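Long-range contacts in BLUF domain-containing protein (Acinetobacter baumannii, PDB 6W72), which probably senses blue light through a bound flavin cofactor: residues N36-V41 / Q51-E56; M1-C6 / L79-I84; A8-E13 / H73-W78. All coordinates share one frame; numbering follows the deposited sequence.

Contact 1 (N36-V41 / Q51-E56); sequences NGICGV and QCLEGE. With FMN (flavin mononucleotide), chain C.
Q51 lays its CG against the carbonyl oxygen of V41, 3.3 Å from CG to O, where strand 48-54 runs antiparallel to strand 39-45. Its CG stands anti to the backbone N (chi1 -164°) and the chain stays extended, which carries the amide away from V41 to the flavin: NE2 donates to N5 of FMN over 2.9 Å, while OE1 is hydrogen-bonded to the hydroxyl of Y7. Held at both ends, the amide has its rotation fixed, consistent with the glutamine–tyrosine–flavin network by which BLUF domains respond to light. C52 pairs with V41 through two backbone bonds, the tighter being C52 N to V41 O at 2.9 Å, and its CB touches V41 CG1 on the face that also holds C39 and E54. The two strands form a beta hairpin in the middle of the BLUF sheet, with the flavin beside the opposite face, where L53 lies. L53 sits across from G40, whose CA comes within 3.1 Å of C52 O in a CA-H...O contact. L53 CD2 meets I38 CG2 at 4.2 Å and lies 3.6 Å from FMN O4, so the leucine bridges hairpin and isoalloxazine. E54 is bonded to C39 both ways through the backbone, and C39 SG packs against E54 CB and lies 3.2 Å from E54 OE1. The buried carboxylate is satisfied by a salt bridge from R4 and by the backbone N of S88 and F89. At G55 the chain turns a corner, the CA passing G37 O at 3.9 Å. G37 itself closes a Schellman motif after helix 18-36, and one water links its carbonyl O to the N of E56, the N-cap residue of helix 57-68.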
loop_
_atom_site.group_PDB
_atom_site.type_symbol
_atom_site.label_atom_id
_atom_site.label_comp_id
_atom_site.label_asym_id
_atom_site.label_seq_id
_atom_site.Cartn_x
_atom_site.Cartn_y
_atom_site.Cartn_z
ATOM N N ASN A 36 15.500 7.392 -2.512
ATOM C CA ASN A 36 15.396 7.819 -1.099
ATOM C C ASN A 36 15.423 6.623 -0.141
ATOM O O ASN A 36 15.145 6.829 1.050
ATOM C CB ASN A 36 14.173 8.705 -0.917
ATOM C CG ASN A 36 14.367 10.062 -1.558
ATOM O OD1 ASN A 36 14.859 10.971 -0.905
ATOM N ND2 ASN A 36 14.020 10.203 -2.828
ATOM N N GLY A 37 15.712 5.416 -0.626
ATOM C CA GLY A 37 15.824 4.217 0.223
ATOM C C GLY A 37 14.479 3.751 0.787
ATOM O O GLY A 37 14.459 3.256 1.942
ATOM N N ILE A 38 13.394 3.865 0.010
ATOM C CA ILE A 38 12.036 3.384 0.413
ATOM C C ILE A 38 11.647 2.225 -0.496
ATOM O O ILE A 38 12.009 2.219 -1.694
ATOM C CB ILE A 38 11.010 4.523 0.389
ATOM C CG1 ILE A 38 11.418 5.609 1.386
ATOM C CG2 ILE A 38 9.601 4.001 0.663
ATOM C CD1 ILE A 38 10.842 6.918 1.071
ATOM N N CYS A 39 11.002 1.245 0.098
ATOM C CA CYS A 39 10.384 0.128 -0.629
ATOM C C CYS A 39 8.982 -0.076 -0.045
ATOM O O CYS A 39 8.629 0.581 0.955
ATOM C CB CYS A 39 11.288 -1.089 -0.544
ATOM S SG CYS A 39 11.399 -1.708 1.149
ATOM N N GLY A 40 8.232 -1.001 -0.616
ATOM C CA GLY A 40 6.882 -1.298 -0.132
ATOM C C GLY A 40 5.967 -1.845 -1.184
ATOM O O GLY A 40 6.439 -2.342 -2.219
ATOM N N VAL A 41 4.667 -1.742 -0.905
ATOM C CA VAL A 41 3.614 -2.306 -1.776
ATOM C C VAL A 41 2.428 -1.347 -1.782
ATOM O O VAL A 41 2.069 -0.778 -0.728
ATOM C CB VAL A 41 3.238 -3.737 -1.342
ATOM C CG1 VAL A 41 2.738 -3.807 0.093
ATOM C CG2 VAL A 41 2.226 -4.360 -2.290
ATOM N N GLN A 51 -1.440 1.072 1.181
ATOM C CA GLN A 51 0.007 1.156 0.943
ATOM C C GLN A 51 0.778 0.881 2.225
ATOM O O GLN A 51 0.396 1.353 3.357
ATOM C CB GLN A 51 0.420 2.515 0.390
ATOM C CG GLN A 51 1.805 2.508 -0.221
ATOM C CD GLN A 51 2.180 3.801 -0.906
ATOM O OE1 GLN A 51 1.814 4.890 -0.489
ATOM N NE2 GLN A 51 2.842 3.683 -2.043
ATOM N N CYS A 52 1.890 0.194 2.033
ATOM C CA CYS A 52 2.882 -0.045 3.102
ATOM C C CYS A 52 4.216 0.522 2.607
ATOM O O CYS A 52 4.648 0.181 1.503
ATOM C CB CYS A 52 2.914 -1.532 3.419
ATOM S SG CYS A 52 4.462 -2.038 4.216
ATOM N N LEU A 53 4.786 1.443 3.373
ATOM C CA LEU A 53 6.105 2.052 3.129
ATOM C C LEU A 53 7.112 1.533 4.164
ATOM O O LEU A 53 6.798 1.529 5.335
ATOM C CB LEU A 53 5.960 3.558 3.275
ATOM C CG LEU A 53 4.969 4.240 2.330
ATOM C CD1 LEU A 53 4.844 5.703 2.720
ATOM C CD2 LEU A 53 5.424 4.100 0.878
ATOM N N GLU A 54 8.273 1.109 3.712
ATOM C CA GLU A 54 9.363 0.601 4.590
ATOM C C GLU A 54 10.599 1.445 4.344
ATOM O O GLU A 54 10.948 1.671 3.176
ATOM C CB GLU A 54 9.712 -0.850 4.295
ATOM C CG GLU A 54 8.599 -1.801 4.611
ATOM C CD GLU A 54 9.006 -3.237 4.311
ATOM O OE1 GLU A 54 9.836 -3.426 3.421
ATOM O OE2 GLU A 54 8.511 -4.141 5.000
ATOM N N GLY A 55 11.231 1.925 5.412
ATOM C CA GLY A 55 12.488 2.675 5.277
ATOM C C GLY A 55 12.788 3.399 6.562
ATOM O O GLY A 55 12.151 3.042 7.554
ATOM N N GLU A 56 13.716 4.359 6.516
ATOM C CA GLU A 56 14.062 5.149 7.731
ATOM C C GLU A 56 12.865 6.024 8.117
ATOM O O GLU A 56 12.171 6.577 7.226
ATOM C CB GLU A 56 15.353 5.940 7.547
ATOM C CG GLU A 56 15.811 6.644 8.817
ATOM C CD GLU A 56 15.373 8.090 8.908
ATOM O OE1 GLU A 56 15.246 8.720 7.839
ATOM O OE2 GLU A 56 15.130 8.573 10.027
HETATM N N1 FMN C . 5.139 9.101 -4.246
HETATM C C2 FMN C . 6.321 8.563 -3.866
HETATM O O2 FMN C . 7.362 9.226 -4.070
HETATM N N3 FMN C . 6.418 7.376 -3.254
HETATM C C4 FMN C . 5.328 6.638 -3.030
HETATM O O4 FMN C . 5.398 5.532 -2.463
HETATM C C4A FMN C . 3.987 7.133 -3.377
HETATM N N5 FMN C . 2.863 6.404 -3.161
HETATM C C5A FMN C . 1.661 6.950 -3.488
HETATM C C6 FMN C . 0.500 6.261 -3.269
HETATM C C7 FMN C . -0.729 6.804 -3.628
HETATM C C7M FMN C . -1.982 6.032 -3.411
HETATM C C8 FMN C . -0.795 8.134 -4.296
HETATM C C8M FMN C . -2.120 8.717 -4.704
HETATM C C9 FMN C . 0.386 8.802 -4.571
HETATM C C9A FMN C . 1.609 8.280 -4.203
HETATM N N10 FMN C . 2.792 8.997 -4.406
HETATM C C10 FMN C . 3.997 8.430 -4.060
HETATM C "C1'" FMN C . 2.916 10.231 -5.144
HETATM C "C2'" FMN C . 3.080 11.532 -4.461
HETATM O "O2'" FMN C . 1.951 11.697 -3.600
HETATM C "C3'" FMN C . 3.188 12.525 -5.627
HETATM O "O3'" FMN C . 4.329 12.225 -6.418
HETATM C "C4'" FMN C . 3.453 13.824 -4.963
HETATM O "O4'" FMN C . 2.160 14.392 -4.676
HETATM C "C5'" FMN C . 4.270 14.777 -5.834
HETATM O "O5'" FMN C . 4.503 15.789 -4.870
HETATM P P FMN C . 5.347 17.085 -5.280
HETATM O O1P FMN C . 4.445 17.822 -6.243
HETATM O O2P FMN C . 5.612 17.746 -3.943
HETATM O O3P FMN C . 6.550 16.490 -5.981
HETATM O O HOH W 1 15.335 4.334 4.126
#

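Contact 2 (M1-C6 / L79-I84); sequences MNVRLC and LCTYSI
N2-C6 and L79-S83 run antiparallel, 168° between their directions and 4.6 Å apart at closest approach, with paired backbone bonds at R4/Y82 and C6/C80. At C6 the ladder is interrupted by a classic beta bulge: L79 and C80 both face C6, whose carbonyl oxygen accepts from L79 N at 2.8 Å and from C80 N at 3.3 Å, both donors arriving from one face of the carbonyl plane. Beyond the regular pairs, I84 N still reaches N2 O, from above the carbonyl plane.

R4 lies alongside Y82, both pointing the same way, and the bend at chi3 (-42°) turns the guanidinium back so that NH1 donates to the tyrosine OH over 3.1 Å, within the guanidinium plane. Ring and guanidinium planes stand 73° apart. Over one guanidinium face sits I84 CG2, 3.6 Å from R4 CZ, with the isoleucine crossing the arginine at about a right angle; I84 CD1 leans on the V3 carbonyl. On the same face as R4 and Y82, C6 CB meets C80 SG at 3.7 Å. T81 and L5 occupy the other face, T81 OG1 touching L5 CG while its polar bond goes to W78 NE1.

The R4 guanidinium is also gripped by a salt bridge to E54 of strand 48-54. Helix 122-134 packs over the face of R4, C80 and Y82 through L125 and L129, K126 adding a cation-pi contact to the Y82 ring; V3 and L5 rest on helix 57-68.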
loop_
_atom_site.group_PDB
_atom_site.type_symbol
_atom_site.label_atom_id
_atom_site.label_comp_id
_atom_site.label_asym_id
_atom_site.label_seq_id
_atom_site.Cartn_x
_atom_site.Cartn_y
_atom_site.Cartn_z
ATOM N N MET A 1 16.089 4.357 13.151
ATOM C CA MET A 1 15.049 3.314 13.216
ATOM C C MET A 1 14.491 3.098 11.801
ATOM O O MET A 1 14.159 4.113 11.130
ATOM C CB MET A 1 13.915 3.724 14.170
ATOM N N ASN A 2 14.420 1.846 11.355
ATOM C CA ASN A 2 13.656 1.455 10.138
ATOM C C ASN A 2 12.235 1.083 10.557
ATOM O O ASN A 2 12.049 0.408 11.582
ATOM C CB ASN A 2 14.339 0.342 9.339
ATOM C CG ASN A 2 15.469 0.844 8.464
ATOM O OD1 ASN A 2 15.578 2.036 8.191
ATOM N ND2 ASN A 2 16.328 -0.066 8.038
ATOM N N VAL A 3 11.250 1.532 9.781
ATOM C CA VAL A 3 9.819 1.397 10.141
ATOM C C VAL A 3 9.045 0.902 8.924
ATOM O O VAL A 3 9.520 1.076 7.773
ATOM C CB VAL A 3 9.206 2.721 10.622
ATOM C CG1 VAL A 3 9.874 3.208 11.911
ATOM C CG2 VAL A 3 9.234 3.794 9.524
ATOM N N ARG A 4 7.905 0.298 9.203
ATOM C CA ARG A 4 6.866 0.071 8.181
ATOM C C ARG A 4 5.719 0.994 8.545
ATOM O O ARG A 4 5.255 0.960 9.709
ATOM C CB ARG A 4 6.496 -1.408 8.114
ATOM C CG ARG A 4 5.194 -1.671 7.380
ATOM C CD ARG A 4 4.894 -3.146 7.234
ATOM N NE ARG A 4 6.112 -3.862 6.879
ATOM C CZ ARG A 4 6.665 -4.805 7.628
ATOM N NH1 ARG A 4 6.079 -5.178 8.756
ATOM N NH2 ARG A 4 7.786 -5.390 7.241
ATOM N N LEU A 5 5.292 1.838 7.614
ATOM C CA LEU A 5 4.061 2.638 7.809
ATOM C C LEU A 5 2.998 2.160 6.811
ATOM O O LEU A 5 3.309 2.042 5.598
ATOM C CB LEU A 5 4.398 4.126 7.641
ATOM C CG LEU A 5 3.259 5.112 7.908
ATOM C CD1 LEU A 5 3.810 6.471 8.251
ATOM C CD2 LEU A 5 2.301 5.228 6.713
ATOM N N CYS A 6 1.770 1.913 7.287
ATOM C CA CYS A 6 0.633 1.531 6.421
ATOM C C CYS A 6 -0.552 2.482 6.576
ATOM O O CYS A 6 -0.880 2.924 7.721
ATOM C CB CYS A 6 0.132 0.130 6.741
ATOM S SG CYS A 6 1.405 -1.137 6.612
ATOM N N LEU A 79 -2.934 3.474 9.508
ATOM C CA LEU A 79 -3.280 2.181 10.138
ATOM C C LEU A 79 -2.217 1.800 11.171
ATOM O O LEU A 79 -2.592 1.413 12.262
ATOM C CB LEU A 79 -3.401 1.127 9.049
ATOM C CG LEU A 79 -4.575 1.347 8.113
ATOM C CD1 LEU A 79 -4.570 0.303 7.017
ATOM C CD2 LEU A 79 -5.888 1.365 8.886
ATOM N N CYS A 80 -0.942 1.968 10.871
ATOM C CA CYS A 80 0.135 1.606 11.818
ATOM C C CYS A 80 1.497 2.090 11.345
ATOM O O CYS A 80 1.721 2.287 10.146
ATOM C CB CYS A 80 0.171 0.098 11.980
ATOM S SG CYS A 80 0.323 -0.716 10.380
ATOM N N THR A 81 2.365 2.344 12.318
ATOM C CA THR A 81 3.800 2.562 12.118
ATOM C C THR A 81 4.498 1.713 13.173
ATOM O O THR A 81 4.163 1.886 14.382
ATOM C CB THR A 81 4.183 4.031 12.267
ATOM O OG1 THR A 81 3.413 4.838 11.363
ATOM C CG2 THR A 81 5.663 4.215 12.028
ATOM N N TYR A 82 5.385 0.817 12.777
ATOM C CA TYR A 82 6.141 0.061 13.803
ATOM C C TYR A 82 7.545 -0.161 13.288
ATOM O O TYR A 82 7.797 -0.061 12.072
ATOM C CB TYR A 82 5.394 -1.190 14.271
ATOM C CG TYR A 82 4.881 -2.081 13.183
ATOM C CD1 TYR A 82 5.656 -3.105 12.671
ATOM C CD2 TYR A 82 3.611 -1.894 12.665
ATOM C CE1 TYR A 82 5.184 -3.919 11.650
ATOM C CE2 TYR A 82 3.124 -2.698 11.650
ATOM C CZ TYR A 82 3.915 -3.707 11.135
ATOM O OH TYR A 82 3.407 -4.488 10.143
ATOM N N SER A 83 8.485 -0.349 14.212
ATOM C CA SER A 83 9.871 -0.644 13.791
ATOM C C SER A 83 9.872 -2.089 13.318
ATOM O O SER A 83 8.987 -2.892 13.745
ATOM C CB SER A 83 10.917 -0.339 14.819
ATOM O OG SER A 83 10.486 -0.792 16.064
ATOM N N ILE A 84 10.723 -2.345 12.341
ATOM C CA ILE A 84 10.812 -3.660 11.658
ATOM C C ILE A 84 12.229 -4.193 11.854
ATOM O O ILE A 84 13.141 -3.375 11.993
ATOM C CB ILE A 84 10.413 -3.520 10.182
ATOM C CG1 ILE A 84 11.172 -2.383 9.493
ATOM C CG2 ILE A 84 8.904 -3.347 10.104
ATOM C CD1 ILE A 84 10.799 -2.216 8.044
#

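Contact 3 (A8-E13 / H73-W78); sequences ASQRNE and HYNIKW. With FMN (flavin mononucleotide), chain C.
S9 and H73 meet through a short hydrogen bond, S9 OG to H73 ND1 at 2.6 Å. The hydroxyl comes in at the edge of the imidazole, near its plane, and a first torsion of 73° sets OG between the backbone N and the carbonyl carbon of S9. Both imidazole faces are filled over their centres: the C8M methyl of FMN lies 3.8 Å above one, I76 CD1 3.6 Å above the other. Since NE2 is bonded to the carbonyl O of I67, the ring is fixed at both nitrogens and sandwiched between flavin and isoleucine.

On the sheet face away from the flavin, Q10 CB sits 3.9 Å from the centroid of the Y74 ring in a CH-pi contact, offset toward the rim. N12 CA and the carbonyl O of R11 approach the same ring at its edge. Farther along, Q10 and N75 run side by side with their amides only 19° apart, OE1 of Q10 being 2.9 Å from ND2 of N75, while N75 OD1 takes a bond from K77 NZ.

The backbone positions these groups. A8 and K77 exchange two bonds, as do Q10 and Y74, with K77 N to A8 O at 2.7 Å. Between them the register slips by one residue, a beta bulge on the 73-78 side, and N75 adopts positive phi there. A water lies between N12 ND2, which donates to it, and H73 O at the end of the ladder. On its other side strand 2-11 is bonded to strand 48-54, through S9 with F49 and R11 with N47. Through H73, close to the flavin-binding residues D70 and R72, this end of the BLUF sheet closes against the dimethylbenzene end of the isoalloxazine.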
loop_
_atom_site.group_PDB
_atom_site.type_symbol
_atom_site.label_atom_id
_atom_site.label_comp_id
_atom_site.label_asym_id
_atom_site.label_seq_id
_atom_site.Cartn_x
_atom_site.Cartn_y
_atom_site.Cartn_z
ATOM N N ALA A 8 -4.693 3.325 4.480
ATOM C CA ALA A 8 -5.708 3.059 3.454
ATOM C C ALA A 8 -6.281 4.408 3.021
ATOM O O ALA A 8 -6.333 5.333 3.853
ATOM C CB ALA A 8 -6.754 2.143 4.004
ATOM N N SER A 9 -6.751 4.494 1.783
ATOM C CA SER A 9 -7.369 5.723 1.248
ATOM C C SER A 9 -8.394 5.360 0.186
ATOM O O SER A 9 -8.491 4.162 -0.175
ATOM C CB SER A 9 -6.283 6.618 0.733
ATOM O OG SER A 9 -5.749 6.103 -0.478
ATOM N N GLN A 10 -9.190 6.363 -0.230
ATOM C CA GLN A 10 -10.225 6.229 -1.272
ATOM C C GLN A 10 -9.739 6.875 -2.552
ATOM O O GLN A 10 -9.199 7.980 -2.495
ATOM C CB GLN A 10 -11.581 6.740 -0.775
ATOM C CG GLN A 10 -12.012 5.968 0.459
ATOM C CD GLN A 10 -13.408 6.318 0.891
ATOM O OE1 GLN A 10 -13.635 6.777 2.011
ATOM N NE2 GLN A 10 -14.354 6.083 0.001
ATOM N N ARG A 11 -9.949 6.178 -3.662
ATOM C CA ARG A 11 -9.788 6.730 -5.021
ATOM C C ARG A 11 -10.695 7.956 -5.116
ATOM O O ARG A 11 -11.871 7.844 -4.712
ATOM C CB ARG A 11 -10.260 5.729 -6.083
ATOM C CG ARG A 11 -10.271 6.315 -7.489
ATOM C CD ARG A 11 -10.411 5.296 -8.606
ATOM N NE ARG A 11 -11.780 4.806 -8.696
ATOM C CZ ARG A 11 -12.710 5.333 -9.473
ATOM N NH1 ARG A 11 -12.408 6.356 -10.239
ATOM N NH2 ARG A 11 -13.937 4.848 -9.481
ATOM N N ASN A 12 -10.163 9.117 -5.493
ATOM C CA ASN A 12 -11.029 10.271 -5.851
ATOM C C ASN A 12 -11.658 10.042 -7.227
ATOM O O ASN A 12 -10.931 10.196 -8.197
ATOM C CB ASN A 12 -10.241 11.574 -5.897
ATOM C CG ASN A 12 -11.169 12.762 -5.937
ATOM O OD1 ASN A 12 -12.243 12.668 -6.522
ATOM N ND2 ASN A 12 -10.809 13.828 -5.218
ATOM N N GLU A 13 -12.957 9.734 -7.290
ATOM C CA GLU A 13 -13.637 9.331 -8.552
ATOM C C GLU A 13 -13.842 10.571 -9.427
ATOM O O GLU A 13 -14.247 10.359 -10.560
ATOM C CB GLU A 13 -14.938 8.558 -8.284
ATOM N N HIS A 73 -6.291 10.743 -4.309
ATOM C CA HIS A 73 -7.075 9.979 -3.312
ATOM C C HIS A 73 -7.553 10.921 -2.216
ATOM O O HIS A 73 -7.124 12.085 -2.176
ATOM C CB HIS A 73 -6.237 8.784 -2.801
ATOM C CG HIS A 73 -4.993 9.120 -2.060
ATOM N ND1 HIS A 73 -4.323 8.131 -1.356
ATOM C CD2 HIS A 73 -4.280 10.277 -1.923
ATOM C CE1 HIS A 73 -3.247 8.658 -0.811
ATOM N NE2 HIS A 73 -3.183 9.978 -1.152
ATOM N N TYR A 74 -8.398 10.420 -1.339
ATOM C CA TYR A 74 -8.898 11.205 -0.208
ATOM C C TYR A 74 -9.149 10.248 0.954
ATOM O O TYR A 74 -8.941 8.978 0.815
ATOM C CB TYR A 74 -10.099 12.030 -0.670
ATOM C CG TYR A 74 -11.386 11.273 -0.859
ATOM C CD1 TYR A 74 -11.635 10.508 -1.983
ATOM C CD2 TYR A 74 -12.347 11.315 0.134
ATOM C CE1 TYR A 74 -12.808 9.786 -2.114
ATOM C CE2 TYR A 74 -13.506 10.570 0.035
ATOM C CZ TYR A 74 -13.758 9.834 -1.109
ATOM O OH TYR A 74 -14.937 9.151 -1.190
ATOM N N ASN A 75 -9.518 10.806 2.095
ATOM C CA ASN A 75 -9.927 9.971 3.244
ATOM C C ASN A 75 -8.781 9.033 3.662
ATOM O O ASN A 75 -9.033 7.802 3.925
ATOM C CB ASN A 75 -11.152 9.144 2.877
ATOM C CG ASN A 75 -12.189 9.209 3.958
ATOM O OD1 ASN A 75 -11.840 9.303 5.132
ATOM N ND2 ASN A 75 -13.444 9.264 3.549
ATOM N N ILE A 76 -7.570 9.565 3.718
ATOM C CA ILE A 76 -6.368 8.777 4.104
ATOM C C ILE A 76 -6.564 8.385 5.565
ATOM O O ILE A 76 -6.885 9.275 6.394
ATOM C CB ILE A 76 -5.073 9.568 3.872
ATOM C CG1 ILE A 76 -4.720 9.741 2.397
ATOM C CG2 ILE A 76 -3.922 8.900 4.609
ATOM C CD1 ILE A 76 -5.819 10.229 1.523
ATOM N N LYS A 77 -6.461 7.100 5.873
ATOM C CA LYS A 77 -6.526 6.588 7.263
ATOM C C LYS A 77 -5.218 5.858 7.601
ATOM O O LYS A 77 -4.976 4.769 7.078
ATOM C CB LYS A 77 -7.750 5.704 7.453
ATOM C CG LYS A 77 -9.039 6.487 7.313
ATOM C CD LYS A 77 -10.278 5.635 7.389
ATOM C CE LYS A 77 -11.521 6.450 7.090
ATOM N NZ LYS A 77 -11.421 7.820 7.662
ATOM N N TRP A 78 -4.418 6.468 8.461
ATOM C CA TRP A 78 -3.192 5.844 8.997
ATOM C C TRP A 78 -3.614 4.595 9.754
ATOM O O TRP A 78 -4.578 4.690 10.552
ATOM C CB TRP A 78 -2.446 6.823 9.889
ATOM C CG TRP A 78 -1.291 6.195 10.579
ATOM C CD1 TRP A 78 -0.071 5.899 10.055
ATOM C CD2 TRP A 78 -1.266 5.779 11.952
ATOM N NE1 TRP A 78 0.711 5.304 11.013
ATOM C CE2 TRP A 78 0.003 5.218 12.184
ATOM C CE3 TRP A 78 -2.200 5.821 12.998
ATOM C CZ2 TRP A 78 0.379 4.735 13.442
ATOM C CZ3 TRP A 78 -1.838 5.315 14.230
ATOM C CH2 TRP A 78 -0.564 4.778 14.447
HETATM N N1 FMN C . 5.139 9.101 -4.246
HETATM C C2 FMN C . 6.321 8.563 -3.866
HETATM O O2 FMN C . 7.362 9.226 -4.070
HETATM N N3 FMN C . 6.418 7.376 -3.254
HETATM C C4 FMN C . 5.328 6.638 -3.030
HETATM O O4 FMN C . 5.398 5.532 -2.463
HETATM C C4A FMN C . 3.987 7.133 -3.377
HETATM N N5 FMN C . 2.863 6.404 -3.161
HETATM C C5A FMN C . 1.661 6.950 -3.488
HETATM C C6 FMN C . 0.500 6.261 -3.269
HETATM C C7 FMN C . -0.729 6.804 -3.628
HETATM C C7M FMN C . -1.982 6.032 -3.411
HETATM C C8 FMN C . -0.795 8.134 -4.296
HETATM C C8M FMN C . -2.120 8.717 -4.704
HETATM C C9 FMN C . 0.386 8.802 -4.571
HETATM C C9A FMN C . 1.609 8.280 -4.203
HETATM N N10 FMN C . 2.792 8.997 -4.406
HETATM C C10 FMN C . 3.997 8.430 -4.060
HETATM C "C1'" FMN C . 2.916 10.231 -5.144
HETATM C "C2'" FMN C . 3.080 11.532 -4.461
HETATM O "O2'" FMN C . 1.951 11.697 -3.600
HETATM C "C3'" FMN C . 3.188 12.525 -5.627
HETATM O "O3'" FMN C . 4.329 12.225 -6.418
HETATM C "C4'" FMN C . 3.453 13.824 -4.963
HETATM O "O4'" FMN C . 2.160 14.392 -4.676
HETATM C "C5'" FMN C . 4.270 14.777 -5.834
HETATM O "O5'" FMN C . 4.503 15.789 -4.870
HETATM P P FMN C . 5.347 17.085 -5.280
HETATM O O1P FMN C . 4.445 17.822 -6.243
HETATM O O2P FMN C . 5.612 17.746 -3.943
HETATM O O3P FMN C . 6.550 16.490 -5.981
HETATM O O HOH W 2 -8.714 14.204 -3.156
#

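From the N terminus, strand 2-11 supplies first M1-C6 and then A8-E13. Helix 18-36 leads into the hairpin of strands 39-45 and 48-54, where contact 1 closes the shortest loop, nine residues. After helix 57-68, strand 73-83 returns to pair with strand 2-11: contact 3 closes a loop of 59 residues, and contact 2, farther out along both strands, one of 72. The three are concentric and none cross. Contacts 2 and 3 zip successive lengths of one strand pair; contact 1 joins the next two strands of the same sheet, touching contact 2 through the E54–R4 salt bridge. Contacts 1 and 3, 18 Å apart between centres, meet different parts of the flavin.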